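Local coordinates for protein prephenate dehydratase:Amino acid-binding ACT (Brucella abortus, PDB 6VH5) that probably converts prephenate to phenylpyruvate in phenylalanine biosynthesis, and binds phenylalanine at its ACT domain, at residues A[214-226]-A[256-269]. Residues are numbered along the deposited sequence; the frame is centred on the assembly and turned at random.
With PHE (phenylalanine), chain J.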
# COMPACT_ATOMS: atom_id res chain seq x y z
N ARG A 214 18.36 -9.38 19.13
CA ARG A 214 17.91 -8.90 17.83
C ARG A 214 17.54 -7.42 17.94
O ARG A 214 16.71 -7.04 18.78
CB ARG A 214 16.74 -9.73 17.32
N ILE A 215 18.18 -6.59 17.12
CA ILE A 215 17.95 -5.16 17.09
C ILE A 215 17.75 -4.73 15.65
O ILE A 215 18.47 -5.18 14.75
CB ILE A 215 19.13 -4.39 17.73
CG1 ILE A 215 19.41 -4.91 19.14
CG2 ILE A 215 18.87 -2.90 17.72
CD1 ILE A 215 18.38 -4.50 20.15
N VAL A 216 16.79 -3.84 15.42
CA VAL A 216 16.51 -3.32 14.09
C VAL A 216 16.71 -1.81 14.11
O VAL A 216 16.29 -1.13 15.04
CB VAL A 216 15.08 -3.65 13.62
CG1 VAL A 216 14.83 -3.07 12.23
CG2 VAL A 216 14.86 -5.16 13.64
N THR A 217 17.38 -1.30 13.08
CA THR A 217 17.50 0.13 12.87
C THR A 217 16.83 0.47 11.55
O THR A 217 17.13 -0.16 10.52
CB THR A 217 18.96 0.60 12.89
OG1 THR A 217 19.48 0.48 14.22
CG2 THR A 217 19.07 2.06 12.46
N THR A 218 15.91 1.41 11.58
CA THR A 218 15.19 1.85 10.40
C THR A 218 15.60 3.28 10.10
O THR A 218 15.67 4.10 11.02
CB THR A 218 13.66 1.75 10.60
OG1 THR A 218 13.27 0.38 10.72
CG2 THR A 218 12.93 2.38 9.42
N PHE A 219 15.90 3.56 8.84
CA PHE A 219 16.34 4.89 8.46
C PHE A 219 15.94 5.17 7.02
O PHE A 219 15.63 4.26 6.24
CB PHE A 219 17.86 5.04 8.62
CG PHE A 219 18.68 4.06 7.80
CD1 PHE A 219 19.14 4.40 6.55
CD2 PHE A 219 18.98 2.80 8.31
CE1 PHE A 219 19.91 3.50 5.80
CE2 PHE A 219 19.72 1.90 7.57
CZ PHE A 219 20.19 2.25 6.31
N VAL A 220 15.96 6.46 6.67
CA VAL A 220 15.77 6.92 5.30
C VAL A 220 17.03 7.66 4.89
O VAL A 220 17.76 8.21 5.72
CB VAL A 220 14.52 7.81 5.13
CG1 VAL A 220 13.26 6.99 5.32
CG2 VAL A 220 14.55 8.99 6.12
N PHE A 221 17.27 7.71 3.58
CA PHE A 221 18.39 8.45 3.01
C PHE A 221 18.06 8.76 1.56
O PHE A 221 17.25 8.09 0.93
CB PHE A 221 19.72 7.68 3.12
CG PHE A 221 19.72 6.35 2.37
CD1 PHE A 221 20.11 6.28 1.05
CD2 PHE A 221 19.33 5.18 3.01
CE1 PHE A 221 20.11 5.07 0.37
CE2 PHE A 221 19.33 3.96 2.34
CZ PHE A 221 19.71 3.90 1.02
N ARG A 222 18.72 9.80 1.03
CA ARG A 222 18.53 10.23 -0.35
C ARG A 222 19.81 10.08 -1.17
O ARG A 222 20.91 10.38 -0.69
CB ARG A 222 18.05 11.68 -0.40
CG ARG A 222 16.67 11.84 0.19
CD ARG A 222 16.32 13.26 0.43
NE ARG A 222 15.03 13.35 1.09
CZ ARG A 222 14.19 14.36 0.92
NH1 ARG A 222 14.51 15.35 0.11
NH2 ARG A 222 13.02 14.36 1.56
N VAL A 223 19.66 9.66 -2.43
CA VAL A 223 20.73 9.67 -3.41
C VAL A 223 20.23 10.33 -4.69
O VAL A 223 19.03 10.52 -4.91
CB VAL A 223 21.28 8.26 -3.74
CG1 VAL A 223 21.94 7.65 -2.53
CG2 VAL A 223 20.19 7.36 -4.30
N ARG A 224 21.19 10.71 -5.53
CA ARG A 224 20.90 11.13 -6.89
C ARG A 224 20.42 9.94 -7.71
O ARG A 224 20.77 8.79 -7.45
CB ARG A 224 22.16 11.75 -7.50
CG ARG A 224 22.49 13.13 -6.94
CD ARG A 224 23.79 13.71 -7.51
NE ARG A 224 23.80 13.99 -8.94
CZ ARG A 224 24.61 13.38 -9.81
NH1 ARG A 224 25.46 12.45 -9.38
NH2 ARG A 224 24.58 13.69 -11.09
N ASN A 225 19.57 10.23 -8.70
CA ASN A 225 18.99 9.20 -9.56
C ASN A 225 19.90 8.92 -10.76
O ASN A 225 19.54 9.15 -11.91
CB ASN A 225 17.59 9.62 -10.00
CG ASN A 225 16.84 8.51 -10.72
OD1 ASN A 225 16.83 7.36 -10.28
ND2 ASN A 225 16.23 8.85 -11.86
N VAL A 226 21.11 8.44 -10.47
CA VAL A 226 22.09 8.15 -11.53
C VAL A 226 22.65 6.76 -11.31
O VAL A 226 22.59 6.22 -10.19
CB VAL A 226 23.22 9.22 -11.58
CG1 VAL A 226 22.63 10.62 -11.75
CG2 VAL A 226 24.16 9.10 -10.38
N PHE A 256 12.46 13.22 -11.68
CA PHE A 256 13.25 12.00 -11.52
C PHE A 256 14.71 12.34 -11.25
O PHE A 256 15.63 11.69 -11.74
CB PHE A 256 13.14 11.10 -12.76
CG PHE A 256 11.99 10.13 -12.70
CD1 PHE A 256 10.68 10.59 -12.59
CD2 PHE A 256 12.22 8.76 -12.77
CE1 PHE A 256 9.62 9.70 -12.54
CE2 PHE A 256 11.16 7.86 -12.72
CZ PHE A 256 9.86 8.33 -12.61
N ILE A 257 14.92 13.39 -10.45
CA ILE A 257 16.26 13.90 -10.15
C ILE A 257 16.87 13.19 -8.96
O ILE A 257 18.08 12.92 -8.94
CB ILE A 257 16.18 15.42 -9.92
CG1 ILE A 257 15.69 16.12 -11.18
CG2 ILE A 257 17.53 15.96 -9.47
CD1 ILE A 257 15.19 17.55 -10.95
N ALA A 258 16.07 12.83 -7.96
CA ALA A 258 16.58 12.27 -6.72
C ALA A 258 15.63 11.20 -6.22
O ALA A 258 14.46 11.15 -6.62
CB ALA A 258 16.75 13.36 -5.65
N THR A 259 16.14 10.32 -5.36
CA THR A 259 15.37 9.19 -4.88
C THR A 259 15.55 9.05 -3.38
O THR A 259 16.67 9.16 -2.87
CB THR A 259 15.77 7.89 -5.57
OG1 THR A 259 15.95 8.13 -6.97
CG2 THR A 259 14.67 6.82 -5.39
N GLN A 260 14.46 8.79 -2.66
CA GLN A 260 14.55 8.49 -1.24
C GLN A 260 14.33 7.00 -1.01
O GLN A 260 13.56 6.35 -1.72
CB GLN A 260 13.54 9.31 -0.42
CG GLN A 260 13.79 9.20 1.08
CD GLN A 260 13.06 10.26 1.87
OE1 GLN A 260 13.30 11.45 1.70
NE2 GLN A 260 12.16 9.82 2.74
N PHE A 261 15.03 6.46 -0.01
CA PHE A 261 14.98 5.04 0.31
C PHE A 261 14.58 4.87 1.77
O PHE A 261 15.00 5.65 2.64
CB PHE A 261 16.33 4.33 0.06
CG PHE A 261 16.61 4.04 -1.39
CD1 PHE A 261 16.22 2.81 -1.95
CD2 PHE A 261 17.21 4.99 -2.21
CE1 PHE A 261 16.44 2.54 -3.30
CE2 PHE A 261 17.43 4.73 -3.55
CZ PHE A 261 17.04 3.50 -4.10
N TYR A 262 13.77 3.86 2.02
CA TYR A 262 13.37 3.46 3.36
C TYR A 262 14.02 2.11 3.62
O TYR A 262 13.89 1.20 2.80
CB TYR A 262 11.84 3.40 3.48
CG TYR A 262 11.27 3.05 4.83
CD1 TYR A 262 10.69 4.02 5.64
CD2 TYR A 262 11.26 1.72 5.28
CE1 TYR A 262 10.13 3.69 6.88
CE2 TYR A 262 10.72 1.38 6.52
CZ TYR A 262 10.16 2.37 7.31
OH TYR A 262 9.63 2.03 8.54
N ALA A 263 14.71 1.96 4.75
CA ALA A 263 15.51 0.77 4.96
C ALA A 263 15.47 0.31 6.42
O ALA A 263 15.41 1.14 7.33
CB ALA A 263 16.97 1.00 4.55
N ASP A 264 15.49 -1.00 6.60
CA ASP A 264 15.71 -1.65 7.89
C ASP A 264 17.00 -2.45 7.79
O ASP A 264 17.21 -3.16 6.80
CB ASP A 264 14.57 -2.61 8.27
CG ASP A 264 13.19 -1.93 8.41
OD1 ASP A 264 13.06 -0.69 8.33
OD2 ASP A 264 12.22 -2.69 8.62
N ILE A 265 17.87 -2.35 8.81
CA ILE A 265 19.02 -3.24 8.94
C ILE A 265 18.93 -3.91 10.31
O ILE A 265 18.27 -3.42 11.23
CB ILE A 265 20.39 -2.52 8.78
CG1 ILE A 265 20.55 -1.44 9.84
CG2 ILE A 265 20.59 -1.93 7.39
CD1 ILE A 265 21.83 -0.70 9.74
N GLU A 266 19.58 -5.06 10.41
CA GLU A 266 19.72 -5.78 11.68
C GLU A 266 21.04 -5.36 12.29
O GLU A 266 22.11 -5.77 11.84
CB GLU A 266 19.61 -7.28 11.44
CG GLU A 266 18.24 -7.66 10.87
CD GLU A 266 18.06 -9.15 10.58
OE1 GLU A 266 19.03 -9.83 10.18
OE2 GLU A 266 16.93 -9.63 10.77
N GLY A 267 20.97 -4.50 13.29
CA GLY A 267 22.13 -3.93 13.93
C GLY A 267 21.75 -2.70 14.73
O GLY A 267 20.68 -2.12 14.56
N HIS A 268 22.65 -2.33 15.64
CA HIS A 268 22.57 -1.18 16.51
C HIS A 268 23.60 -0.14 16.11
O HIS A 268 24.74 -0.50 15.77
CB HIS A 268 22.80 -1.60 17.97
CG HIS A 268 22.48 -0.54 18.96
ND1 HIS A 268 23.27 0.57 19.15
CD2 HIS A 268 21.43 -0.40 19.81
CE1 HIS A 268 22.74 1.34 20.08
NE2 HIS A 268 21.62 0.77 20.50
N PRO A 269 23.25 1.15 16.11
CA PRO A 269 24.19 2.18 15.61
C PRO A 269 25.51 2.27 16.37
O PRO A 269 26.48 2.84 15.84
CB PRO A 269 23.39 3.48 15.76
CG PRO A 269 21.97 3.05 15.72
CD PRO A 269 21.93 1.72 16.42
N PHE J . 18.80 5.43 -9.83
CA PHE J . 19.83 5.21 -8.83
C PHE J . 20.72 4.01 -9.15
O PHE J . 21.54 3.60 -8.31
CB PHE J . 19.21 5.03 -7.44
CG PHE J . 18.02 4.10 -7.43
CD1 PHE J . 16.73 4.62 -7.38
CD2 PHE J . 18.18 2.73 -7.42
CE1 PHE J . 15.62 3.77 -7.36
CE2 PHE J . 17.08 1.88 -7.40
CZ PHE J . 15.80 2.41 -7.37
OXT PHE J . 20.65 3.43 -10.24
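Phe221 lays its ring against Phe261, whose CB sits over one face, offset toward the rim, between strands 215-224 and 258-266, the two central, antiparallel strands of the four-stranded ACT sheet. CG of Phe221 sits between its backbone N and carbonyl carbon (chi1 61°), a rotation that swings the ring across to the partner strand, where CZ lies 3.5 Å from Phe261 CB. The two rings are nearly parallel but slid apart and barely overlap. Phe219 repeats the move at the next hydrogen-bonded pair, two residues back: Ala263 CB fills the place over one face of the ring, 3.9 Å from Phe219 CZ, while Ile265 CG2 closes the ring's edge. Val223 CG2 meets the edge of the Phe261 ring, and helix 229-240 covers this face through Ala229, Leu230, Ala233 and Phe237.

The other face is more polar. Thr218 OG1 donates to Asp264 OD1 (2.6 Å), arriving from above the carboxylate plane; Asp264 OD2 pairs with Arg195. The methyl CG2 of Thr218 rests against the hydroxyl end of Tyr262, 3.4 Å from OH, and Val220 CG1 touches CD1 of the same ring. The extended Arg222 brings NE to within 2.6 Å of Gln260 OE1, with a weak second bond from NH2.

At the far end Asn225, the centre of an inverse gamma turn, reaches back across the pair: with CG anti to its backbone N (chi1 -171°), ND2 donates to Phe256 O (2.9 Å) and OD1 accepts from the amino group of bound phenylalanine (2.8 Å) and from Gln251. The ligand ring nestles against Thr259 CG2 and Phe261 CZ (3.5 Å from ligand CD1). One amide thus ties the strand ends together and holds the ligand's amino group, while Leu230 N and, from the second subunit, Met244 O and Asn243 OD1 also hydrogen-bond the ligand, consistent with phenylalanine sensing at an ACT dimer interface.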